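DTDP-4-dehydrorhamnose Reductase (Yersinia enterocolitica, PDB 5U9C) probably catalyses the NADPH-dependent reduction of dTDP-4-dehydro-beta-L-rhamnose to dTDP-beta-L-rhamnose, the reductive step in making this nucleotide sugar. Local coordinates at residues G18-S23 and T194-L199; S140-C145 and I151-W156; I203-A206 and R210-G213; I265-L270 and P274-W279. All coordinates share one frame; numbering follows the deposited sequence. Where two conformers were deposited one is given.

Followed from the N terminus, the chain leaves helix 16-25 and comes back to it 171 residues later, where contact 1 closes a long loop against the start of helix 196-209. Nested inside that loop, contact 2 folds the end of helix 129-144 onto strand 149-154. The remaining contacts follow in series and none cross. Contact 3 turns the end of helix 196-209 toward strand 213-217, whose G213 O lies 2.9 Å from I151 N of contact 2. Contact 4 then closes a short loop ahead of helix 279-288 and packs on contact 3, with H211 CE1 3.5 Å from L270 CD2. Helix 196-209 thus serves both contact 1 and contact 3.

Contact 1 of 4, residues G18-S23 and T194-L199; sequences GAYVTS and TSAMQL
In the helical turn from which Y20 reaches A196 and M197, G18 O is gripped twice: T22 OG1 donates to G18 O over 2.9 Å, and T22 N binds the same oxygen from the opposite face of its carbonyl plane. The hydroxyl sits above that plane, not on a lone pair. This turn belongs to helix 16-25 of a Rossmann-type fold, and G18 ends a GxGxxG pattern with G13 and G15, consistent with a dinucleotide-binding turn. The contact is a worked example of one aromatic ring joining two helices with no hydrogen bond between the segments. With CG anti to the carbonyl carbon (chi1 -72°), the Y20 ring is carried to the first turn of helix 196-209. There A196 CB comes in obliquely, 3.8 Å from Y20 CE2, while M197 CB lies over one face, offset toward the rim. M197 is a selenomethionine modelled in two conformers; in the one described its SE stands 3.6 Å from Y20 CD1, an oblique Met-aromatic contact that is less certain for that reason. The Y20 hydroxyl is hydrogen-bonded to G160 N, which fixes the far end of the ring. Beside A196, S195 N-caps the second helix, its OG accepting from Q198 N at 3.2 Å.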
loop_
_atom_site.group_PDB
_atom_site.type_symbol
_atom_site.label_atom_id
_atom_site.label_comp_id
_atom_site.label_asym_id
_atom_site.label_seq_id
_atom_site.Cartn_x
_atom_site.Cartn_y
_atom_site.Cartn_z
ATOM N N GLY D 18 8.033 -6.583 36.618
ATOM C CA GLY D 18 7.348 -6.490 37.904
ATOM C C GLY D 18 8.166 -6.874 39.122
ATOM O O GLY D 18 8.023 -6.262 40.187
ATOM N N ALA D 19 8.999 -7.907 38.976
ATOM C CA ALA D 19 9.837 -8.380 40.079
ATOM C C ALA D 19 10.867 -7.311 40.472
ATOM O O ALA D 19 11.093 -7.085 41.657
ATOM C CB ALA D 19 10.522 -9.712 39.726
ATOM N N TYR D 20 11.480 -6.657 39.477
ATOM C CA TYR D 20 12.426 -5.593 39.776
ATOM C C TYR D 20 11.696 -4.450 40.514
ATOM O O TYR D 20 12.178 -3.958 41.519
ATOM C CB TYR D 20 13.102 -5.038 38.508
ATOM C CG TYR D 20 14.150 -5.921 37.802
ATOM C CD1 TYR D 20 15.465 -6.018 38.273
ATOM C CD2 TYR D 20 13.854 -6.543 36.604
ATOM C CE1 TYR D 20 16.420 -6.792 37.595
ATOM C CE2 TYR D 20 14.794 -7.305 35.919
ATOM C CZ TYR D 20 16.070 -7.427 36.405
ATOM O OH TYR D 20 16.972 -8.188 35.681
ATOM N N VAL D 21 10.523 -4.058 40.022
ATOM C CA VAL D 21 9.767 -2.954 40.618
ATOM C C VAL D 21 9.355 -3.234 42.070
ATOM O O VAL D 21 9.618 -2.416 42.950
ATOM C CB VAL D 21 8.542 -2.556 39.758
ATOM C CG1 VAL D 21 7.732 -1.467 40.444
ATOM C CG2 VAL D 21 9.005 -2.050 38.404
ATOM N N THR D 22 8.718 -4.382 42.301
ATOM C CA THR D 22 8.279 -4.802 43.641
ATOM C C THR D 22 9.463 -4.744 44.605
ATOM O O THR D 22 9.356 -4.230 45.720
ATOM C CB THR D 22 7.664 -6.236 43.601
ATOM O OG1 THR D 22 6.532 -6.258 42.707
ATOM C CG2 THR D 22 7.202 -6.681 44.970
ATOM N N SER D 23 10.603 -5.237 44.141
ATOM C CA SER D 23 11.822 -5.239 44.930
ATOM C C SER D 23 12.310 -3.812 45.232
ATOM O O SER D 23 12.577 -3.488 46.386
ATOM C CB SER D 23 12.896 -6.062 44.207
ATOM O OG SER D 23 14.127 -5.996 44.880
ATOM N N THR D 194 14.996 -2.870 25.468
ATOM C CA THR D 194 14.671 -2.147 26.683
ATOM C C THR D 194 15.181 -2.952 27.868
ATOM O O THR D 194 14.732 -4.089 28.109
ATOM C CB THR D 194 13.154 -1.956 26.858
ATOM O OG1 THR D 194 12.637 -1.157 25.790
ATOM C CG2 THR D 194 12.847 -1.241 28.195
ATOM N N SER D 195 16.112 -2.365 28.612
ATOM C CA SER D 195 16.623 -2.980 29.840
ATOM C C SER D 195 15.554 -2.886 30.919
ATOM O O SER D 195 15.150 -1.777 31.294
ATOM C CB SER D 195 17.888 -2.255 30.324
ATOM O OG SER D 195 18.162 -2.567 31.686
ATOM N N ALA D 196 15.084 -4.030 31.413
ATOM C CA ALA D 196 14.073 -4.038 32.474
ATOM C C ALA D 196 14.574 -3.298 33.730
ATOM O O ALA D 196 13.796 -2.588 34.362
ATOM C CB ALA D 196 13.628 -5.459 32.823
HETATM N N MSE D 197 15.857 -3.443 34.076
HETATM C CA MSE D 197 16.394 -2.763 35.280
HETATM C C MSE D 197 16.403 -1.255 35.111
HETATM O O MSE D 197 16.106 -0.530 36.065
HETATM C CB MSE D 197 17.761 -3.324 35.701
HETATM C CG MSE D 197 18.323 -2.669 36.981
HETATM SE SE MSE D 197 17.162 -2.857 38.590
HETATM C CE MSE D 197 18.001 -1.464 39.713
ATOM N N GLN D 198 16.724 -0.760 33.918
ATOM C CA GLN D 198 16.699 0.699 33.677
ATOM C C GLN D 198 15.254 1.196 33.684
ATOM O O GLN D 198 14.956 2.251 34.258
ATOM C CB GLN D 198 17.361 1.091 32.351
ATOM C CG GLN D 198 18.866 0.878 32.273
ATOM C CD GLN D 198 19.481 1.308 30.929
ATOM O OE1 GLN D 198 18.861 1.173 29.851
ATOM N NE2 GLN D 198 20.723 1.831 30.993
ATOM N N LEU D 199 14.360 0.412 33.079
ATOM C CA LEU D 199 12.935 0.771 33.036
ATOM C C LEU D 199 12.383 0.827 34.475
ATOM O O LEU D 199 11.602 1.723 34.822
ATOM C CB LEU D 199 12.143 -0.204 32.161
ATOM C CG LEU D 199 10.628 -0.015 32.104
ATOM C CD1 LEU D 199 10.280 1.423 31.734
ATOM C CD2 LEU D 199 10.009 -0.997 31.124
#

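Contact 2 of 4, residues S140-C145 and I151-W156; sequences SVRNAC and IIRAGW
Apolar packing joins V141 and I151. The two side chains reach toward each other tip to tip, V141 CG1 lying 4.1 Å from I151 CD1. The same methyl also serves the neighbouring arginine: I151 CD1 sits over the centre of one face of the R142 guanidinium, 3.7 Å from R142 CZ, and touches the chain again at R142 CG, 3.8 Å away. R142 is extended from CG to NE and crosses the isoleucine at about a right angle, so a single methyl meets both its aliphatic root and its flat end.

In the fold, these residues join the end of helix 129-144 to strand 149-154, the second half of a beta-alpha-beta crossover in the parallel sheet. The short axes run nearly antiparallel, at 162°.

The charged part of the contact brings R142 NH1 and R153 NH2 to 3.6 Å, their guanidinium planes 54° apart. Both nitrogens form salt bridges to E138 OE1, one helical turn before R142, so the two arginines gather round one carboxylate, which probably balances part of their charge. Each arginine has a further anchor on strand 213-217: R142 NH1 bonds to T214 OG1, and R153 NH1 to H216 NE2. Backbone hydrogen bonds complete the setting, strand 149-154 pairing through I151 and R153 with L215 and through I152 with Y103 and S105.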
loop_
_atom_site.group_PDB
_atom_site.type_symbol
_atom_site.label_atom_id
_atom_site.label_comp_id
_atom_site.label_asym_id
_atom_site.label_seq_id
_atom_site.Cartn_x
_atom_site.Cartn_y
_atom_site.Cartn_z
ATOM N N SER D 140 -8.123 2.641 26.047
ATOM C CA SER D 140 -8.949 2.501 27.260
ATOM C C SER D 140 -8.374 3.312 28.416
ATOM O O SER D 140 -9.112 3.952 29.171
ATOM C CB SER D 140 -9.033 1.036 27.694
ATOM O OG SER D 140 -9.820 0.313 26.794
ATOM N N VAL D 141 -7.054 3.281 28.541
ATOM C CA VAL D 141 -6.342 4.000 29.585
ATOM C C VAL D 141 -6.463 5.521 29.377
ATOM O O VAL D 141 -6.858 6.244 30.310
ATOM C CB VAL D 141 -4.878 3.546 29.664
ATOM C CG1 VAL D 141 -4.054 4.455 30.571
ATOM C CG2 VAL D 141 -4.807 2.097 30.144
ATOM N N ARG D 142 -6.180 5.991 28.159
ATOM C CA ARG D 142 -6.253 7.438 27.836
ATOM C C ARG D 142 -7.612 8.045 28.011
ATOM O O ARG D 142 -7.730 9.125 28.593
ATOM C CB ARG D 142 -5.839 7.739 26.389
ATOM C CG ARG D 142 -4.371 7.605 26.152
ATOM C CD ARG D 142 -3.929 8.362 24.904
ATOM N NE ARG D 142 -2.550 7.998 24.655
ATOM C CZ ARG D 142 -2.185 6.872 24.057
ATOM N NH1 ARG D 142 -0.898 6.596 23.911
ATOM N NH2 ARG D 142 -3.105 6.009 23.624
ATOM N N ASN D 143 -8.618 7.375 27.456
ATOM C CA ASN D 143 -9.987 7.826 27.549
ATOM C C ASN D 143 -10.501 7.907 29.016
ATOM O O ASN D 143 -11.169 8.862 29.373
ATOM C CB ASN D 143 -10.904 6.940 26.697
ATOM C CG ASN D 143 -10.557 6.988 25.204
ATOM O OD1 ASN D 143 -9.578 7.626 24.786
ATOM N ND2 ASN D 143 -11.339 6.275 24.399
ATOM N N ALA D 144 -10.153 6.933 29.856
ATOM C CA ALA D 144 -10.609 6.919 31.256
ATOM C C ALA D 144 -9.815 7.825 32.205
ATOM O O ALA D 144 -10.411 8.528 33.015
ATOM C CB ALA D 144 -10.584 5.495 31.792
ATOM N N CYS D 145 -8.485 7.785 32.124
ATOM C CA CYS D 145 -7.601 8.538 33.036
ATOM C C CYS D 145 -6.798 9.622 32.340
ATOM O O CYS D 145 -5.600 9.776 32.597
ATOM C CB CYS D 145 -6.628 7.556 33.684
ATOM S SG CYS D 145 -7.461 6.212 34.533
ATOM N N ILE D 151 1.665 5.982 29.971
ATOM C CA ILE D 151 1.778 4.826 29.085
ATOM C C ILE D 151 3.214 4.796 28.612
ATOM O O ILE D 151 3.713 5.794 28.050
ATOM C CB ILE D 151 0.824 4.949 27.894
ATOM C CG1 ILE D 151 -0.616 4.779 28.386
ATOM C CG2 ILE D 151 1.154 3.908 26.820
ATOM C CD1 ILE D 151 -1.664 5.229 27.386
ATOM N N ILE D 152 3.894 3.686 28.881
ATOM C CA ILE D 152 5.282 3.514 28.475
ATOM C C ILE D 152 5.361 2.364 27.491
ATOM O O ILE D 152 4.925 1.237 27.784
ATOM C CB ILE D 152 6.204 3.194 29.642
ATOM C CG1 ILE D 152 6.084 4.256 30.739
ATOM C CG2 ILE D 152 7.650 3.074 29.139
ATOM C CD1 ILE D 152 6.939 3.960 31.956
ATOM N N ARG D 153 5.929 2.636 26.331
ATOM C CA ARG D 153 6.113 1.608 25.325
ATOM C C ARG D 153 7.552 1.125 25.404
ATOM O O ARG D 153 8.492 1.911 25.289
ATOM C CB ARG D 153 5.786 2.124 23.922
ATOM C CG ARG D 153 4.368 2.655 23.754
ATOM C CD ARG D 153 4.054 2.960 22.294
ATOM N NE ARG D 153 2.707 3.461 22.082
ATOM C CZ ARG D 153 2.361 4.626 21.532
ATOM N NH1 ARG D 153 3.265 5.479 21.043
ATOM N NH2 ARG D 153 1.071 4.913 21.407
ATOM N N ALA D 154 7.703 -0.172 25.664
ATOM C CA ALA D 154 9.005 -0.838 25.714
ATOM C C ALA D 154 9.155 -1.680 24.450
ATOM O O ALA D 154 8.168 -2.096 23.843
ATOM C CB ALA D 154 9.107 -1.739 26.942
ATOM N N GLY D 155 10.394 -1.913 24.061
ATOM C CA GLY D 155 10.713 -2.715 22.893
ATOM C C GLY D 155 10.980 -4.151 23.334
ATOM O O GLY D 155 10.210 -4.723 24.114
ATOM N N TRP D 156 12.063 -4.740 22.834
ATOM C CA TRP D 156 12.437 -6.110 23.221
ATOM C C TRP D 156 13.042 -6.086 24.631
ATOM O O TRP D 156 14.177 -5.623 24.827
ATOM C CB TRP D 156 13.432 -6.694 22.230
ATOM C CG TRP D 156 12.894 -6.831 20.820
ATOM C CD1 TRP D 156 11.593 -7.022 20.451
ATOM C CD2 TRP D 156 13.669 -6.960 19.628
ATOM N NE1 TRP D 156 11.509 -7.185 19.082
ATOM C CE2 TRP D 156 12.774 -7.170 18.561
ATOM C CE3 TRP D 156 15.026 -6.877 19.353
ATOM C CZ2 TRP D 156 13.204 -7.303 17.245
ATOM C CZ3 TRP D 156 15.452 -7.015 18.035
ATOM C CH2 TRP D 156 14.548 -7.223 17.005
#

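Contact 3 of 4, residues I203-A206 and R210-G213; sequences IIWA and RHTG
W205 and H211 meet at an oblique angle as the chain leaves helix 196-209 and turns toward strand 213-217. The touching atoms are W205 CZ3, on the six-membered ring of the indole, and H211 CB, 4.1 Å apart; neither ring stacks on the other. In W205, CG is anti to the backbone N (chi1 174°), which tips the indole outward and toward the C-terminal side, so that CZ3 comes near the histidine. H211 points its CB toward the helix, and its ring, leading on from there, packs on L270 through CE1.

Next to W205 on the helix is A206, whose CA lies 5.3 Å from H211 CA. Its carbonyl carries the polar part of the contact. H211 N donates to A206 O over 3.2 Å with an N-H...O angle of 151°, in the carbonyl plane and on a lone pair. This is the outer bond of a Schellman motif, a classic way of ending a helix; R210, with its positive phi of 54°, is the C-prime residue, and R210 N pairs with I207 O.

R210 points its CB away from the helix segment; the hydrogen bond across the two segments is a backbone one. The chemistry implies a helix end whose last-turn carbonyl is satisfied by the reversing chain, with the tryptophan and histidine adding only van der Waals packing beside it.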
loop_
_atom_site.group_PDB
_atom_site.type_symbol
_atom_site.label_atom_id
_atom_site.label_comp_id
_atom_site.label_asym_id
_atom_site.label_seq_id
_atom_site.Cartn_x
_atom_site.Cartn_y
_atom_site.Cartn_z
ATOM N N ILE D 203 10.651 3.950 36.288
ATOM C CA ILE D 203 9.319 3.835 36.850
ATOM C C ILE D 203 9.268 4.376 38.291
ATOM O O ILE D 203 8.299 5.057 38.651
ATOM C CB ILE D 203 8.797 2.397 36.754
ATOM C CG1 ILE D 203 8.472 2.083 35.287
ATOM C CG2 ILE D 203 7.558 2.226 37.609
ATOM C CD1 ILE D 203 8.075 0.651 35.023
ATOM N N ILE D 204 10.292 4.086 39.101
ATOM C CA ILE D 204 10.342 4.589 40.483
ATOM C C ILE D 204 10.355 6.129 40.442
ATOM O O ILE D 204 9.628 6.797 41.182
ATOM C CB ILE D 204 11.565 4.026 41.244
ATOM C CG1 ILE D 204 11.486 2.488 41.338
ATOM C CG2 ILE D 204 11.690 4.647 42.637
ATOM C CD1 ILE D 204 10.321 1.953 42.150
ATOM N N TRP D 205 11.151 6.679 39.536
ATOM C CA TRP D 205 11.225 8.123 39.352
ATOM C C TRP D 205 9.863 8.667 38.912
ATOM O O TRP D 205 9.410 9.691 39.423
ATOM C CB TRP D 205 12.322 8.482 38.324
ATOM C CG TRP D 205 12.387 9.941 37.946
ATOM C CD1 TRP D 205 13.177 10.896 38.504
ATOM C CD2 TRP D 205 11.618 10.604 36.926
ATOM N NE1 TRP D 205 12.955 12.115 37.899
ATOM C CE2 TRP D 205 11.996 11.967 36.937
ATOM C CE3 TRP D 205 10.641 10.184 36.021
ATOM C CZ2 TRP D 205 11.441 12.906 36.065
ATOM C CZ3 TRP D 205 10.088 11.121 35.147
ATOM C CH2 TRP D 205 10.491 12.466 35.178
ATOM N N ALA D 206 9.205 7.948 38.005
ATOM C CA ALA D 206 7.915 8.375 37.440
ATOM C C ALA D 206 6.804 8.402 38.470
ATOM O O ALA D 206 5.968 9.300 38.466
ATOM C CB ALA D 206 7.523 7.480 36.276
ATOM N N ARG D 210 4.840 11.620 39.454
ATOM C CA ARG D 210 3.522 11.454 38.842
ATOM C C ARG D 210 3.564 11.974 37.396
ATOM O O ARG D 210 2.689 12.712 36.965
ATOM C CB ARG D 210 2.399 12.109 39.664
ATOM C CG ARG D 210 2.259 11.536 41.070
ATOM C CD ARG D 210 2.038 10.015 41.075
ATOM N NE ARG D 210 1.992 9.492 42.438
ATOM C CZ ARG D 210 0.906 9.470 43.208
ATOM N NH1 ARG D 210 0.984 8.989 44.440
ATOM N NH2 ARG D 210 -0.259 9.933 42.760
ATOM N N HIS D 211 4.597 11.584 36.659
ATOM C CA HIS D 211 4.717 11.968 35.252
ATOM C C HIS D 211 3.543 11.378 34.475
ATOM O O HIS D 211 3.094 10.267 34.769
ATOM C CB HIS D 211 6.053 11.494 34.657
ATOM C CG HIS D 211 6.239 11.910 33.241
ATOM N ND1 HIS D 211 6.396 13.228 32.877
ATOM C CD2 HIS D 211 6.255 11.197 32.092
ATOM C CE1 HIS D 211 6.501 13.310 31.563
ATOM N NE2 HIS D 211 6.420 12.090 31.065
ATOM N N THR D 212 3.024 12.131 33.506
ATOM C CA THR D 212 1.868 11.692 32.723
ATOM C C THR D 212 2.090 11.764 31.211
ATOM O O THR D 212 2.961 12.478 30.737
ATOM C CB THR D 212 0.601 12.515 33.056
ATOM O OG1 THR D 212 0.848 13.897 32.815
ATOM C CG2 THR D 212 0.171 12.336 34.530
ATOM N N GLY D 213 1.268 11.030 30.462
ATOM C CA GLY D 213 1.351 11.036 28.998
ATOM C C GLY D 213 1.838 9.713 28.430
ATOM O O GLY D 213 1.625 8.679 29.033
#

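Contact 4 of 4, residues I265-L270 and P274-W279; sequences IYMSIL and PKPSLW
Residues 267-269 keep helical backbone angles without the regular bonds, whereas K275 and P276 run extended past them, bringing M267 CA and K275 CA to 7.4 Å. The two long side chains slide by one another in opposite directions. K275 is straight as far as CE and bends at its last torsion (chi4 65°), which turns the ammonium onto the carbonyl that ends the other segment: K275 NZ donates to L270 O over 2.8 Å, tilted 25° from the carbonyl plane. A273 O takes a second bond from this nitrogen and S271 O a weak third, so the charge is met by the backbone oxygens of L270, S271 and A273. K275 CE passes 3.4 Å from M267 O, and that oxygen is itself bonded to L270 N. M267 is a selenomethionine with two modelled conformers; in the one described, its CE lies 3.8 Å from P276 CD and 4.0 Å from K275 CG, an apolar side of the contact that is correspondingly less certain. The pair of segments rests on the fold through M267, on F202 of helix 196-209 and F217 of strand 213-217; L270 likewise meets W205 of that helix and L215 of that strand, and P276 lies on Q198 and F217.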
loop_
_atom_site.group_PDB
_atom_site.type_symbol
_atom_site.label_atom_id
_atom_site.label_comp_id
_atom_site.label_asym_id
_atom_site.label_seq_id
_atom_site.Cartn_x
_atom_site.Cartn_y
_atom_site.Cartn_z
ATOM N N ILE D 265 11.240 11.203 21.533
ATOM C CA ILE D 265 11.491 12.633 21.342
ATOM C C ILE D 265 11.181 13.389 22.629
ATOM O O ILE D 265 11.358 14.592 22.680
ATOM C CB ILE D 265 10.635 13.225 20.222
ATOM C CG1 ILE D 265 9.148 12.893 20.438
ATOM C CG2 ILE D 265 11.118 12.672 18.898
ATOM C CD1 ILE D 265 8.198 13.639 19.516
ATOM N N TYR D 266 10.696 12.695 23.662
ATOM C CA TYR D 266 10.327 13.358 24.922
ATOM C C TYR D 266 11.155 12.992 26.160
ATOM O O TYR D 266 11.008 13.648 27.182
ATOM C CB TYR D 266 8.831 13.109 25.257
ATOM C CG TYR D 266 7.816 13.634 24.240
ATOM C CD1 TYR D 266 7.974 14.880 23.639
ATOM C CD2 TYR D 266 6.652 12.937 23.976
ATOM C CE1 TYR D 266 7.043 15.370 22.743
ATOM C CE2 TYR D 266 5.707 13.420 23.083
ATOM C CZ TYR D 266 5.908 14.638 22.471
ATOM O OH TYR D 266 4.995 15.134 21.584
HETATM N N MSE D 267 11.998 11.968 26.086
HETATM C CA MSE D 267 12.772 11.555 27.263
HETATM C C MSE D 267 13.758 12.617 27.686
HETATM O O MSE D 267 13.980 12.807 28.886
HETATM C CB MSE D 267 13.448 10.212 27.022
HETATM C CG MSE D 267 12.407 9.089 27.058
HETATM SE SE MSE D 267 11.932 8.581 28.902
HETATM C CE MSE D 267 13.798 8.221 29.367
ATOM N N SER D 268 14.326 13.344 26.723
ATOM C CA SER D 268 15.304 14.394 27.040
ATOM C C SER D 268 14.749 15.575 27.850
ATOM O O SER D 268 15.503 16.256 28.514
ATOM C CB SER D 268 15.970 14.908 25.757
ATOM O OG SER D 268 15.069 15.714 25.012
ATOM N N ILE D 269 13.449 15.835 27.791
ATOM C CA ILE D 269 12.902 16.940 28.592
ATOM C C ILE D 269 12.736 16.572 30.076
ATOM O O ILE D 269 12.546 17.462 30.905
ATOM C CB ILE D 269 11.601 17.565 28.012
ATOM C CG1 ILE D 269 10.459 16.557 27.909
ATOM C CG2 ILE D 269 11.874 18.189 26.645
ATOM C CD1 ILE D 269 9.198 17.146 27.307
ATOM N N LEU D 270 12.826 15.278 30.409
ATOM C CA LEU D 270 12.733 14.819 31.798
ATOM C C LEU D 270 14.162 14.879 32.343
ATOM O O LEU D 270 14.833 13.870 32.478
ATOM C CB LEU D 270 12.159 13.407 31.832
ATOM C CG LEU D 270 10.857 13.258 31.056
ATOM C CD1 LEU D 270 10.315 11.855 31.232
ATOM C CD2 LEU D 270 9.832 14.285 31.507
ATOM N N PRO D 274 16.124 8.855 35.231
ATOM C CA PRO D 274 17.118 7.874 34.784
ATOM C C PRO D 274 16.782 7.466 33.339
ATOM O O PRO D 274 15.639 7.084 33.065
ATOM C CB PRO D 274 16.919 6.687 35.732
ATOM C CG PRO D 274 15.906 7.104 36.732
ATOM C CD PRO D 274 15.180 8.280 36.198
ATOM N N LYS D 275 17.767 7.527 32.447
ATOM C CA LYS D 275 17.555 7.275 31.025
ATOM C C LYS D 275 18.297 6.069 30.472
ATOM O O LYS D 275 19.279 5.631 31.055
ATOM C CB LYS D 275 17.961 8.534 30.242
ATOM C CG LYS D 275 17.212 9.791 30.719
ATOM C CD LYS D 275 17.582 11.057 29.984
ATOM C CE LYS D 275 16.848 12.252 30.571
ATOM N NZ LYS D 275 17.255 12.561 31.986
ATOM N N PRO D 276 17.824 5.520 29.335
ATOM C CA PRO D 276 18.574 4.420 28.752
ATOM C C PRO D 276 19.799 4.985 28.060
ATOM O O PRO D 276 19.926 6.202 27.914
ATOM C CB PRO D 276 17.613 3.825 27.722
ATOM C CG PRO D 276 16.426 4.708 27.685
ATOM C CD PRO D 276 16.730 5.942 28.456
ATOM N N SER D 277 20.669 4.112 27.597
ATOM C CA SER D 277 21.890 4.544 26.924
ATOM C C SER D 277 21.963 3.876 25.525
ATOM O O SER D 277 20.925 3.664 24.880
ATOM C CB SER D 277 23.078 4.205 27.845
ATOM O OG SER D 277 24.310 4.561 27.275
ATOM N N LEU D 278 23.164 3.578 25.049
ATOM C CA LEU D 278 23.358 2.925 23.757
ATOM C C LEU D 278 23.060 1.426 23.931
ATOM O O LEU D 278 23.345 0.854 24.989
ATOM C CB LEU D 278 24.775 3.148 23.260
ATOM C CG LEU D 278 25.214 4.613 23.103
ATOM C CD1 LEU D 278 26.709 4.723 22.809
ATOM C CD2 LEU D 278 24.405 5.342 22.032
ATOM N N TRP D 279 22.472 0.797 22.915
ATOM C CA TRP D 279 22.094 -0.638 23.032
ATOM C C TRP D 279 23.260 -1.553 23.441
ATOM O O TRP D 279 23.087 -2.374 24.318
ATOM C CB TRP D 279 21.403 -1.155 21.760
ATOM C CG TRP D 279 22.297 -1.432 20.604
ATOM C CD1 TRP D 279 22.730 -0.546 19.656
ATOM C CD2 TRP D 279 22.890 -2.687 20.276
ATOM N NE1 TRP D 279 23.532 -1.181 18.749
ATOM C CE2 TRP D 279 23.639 -2.499 19.095
ATOM C CE3 TRP D 279 22.854 -3.963 20.862
ATOM C CZ2 TRP D 279 24.360 -3.536 18.488
ATOM C CZ3 TRP D 279 23.545 -5.002 20.239
ATOM C CH2 TRP D 279 24.297 -4.774 19.069
#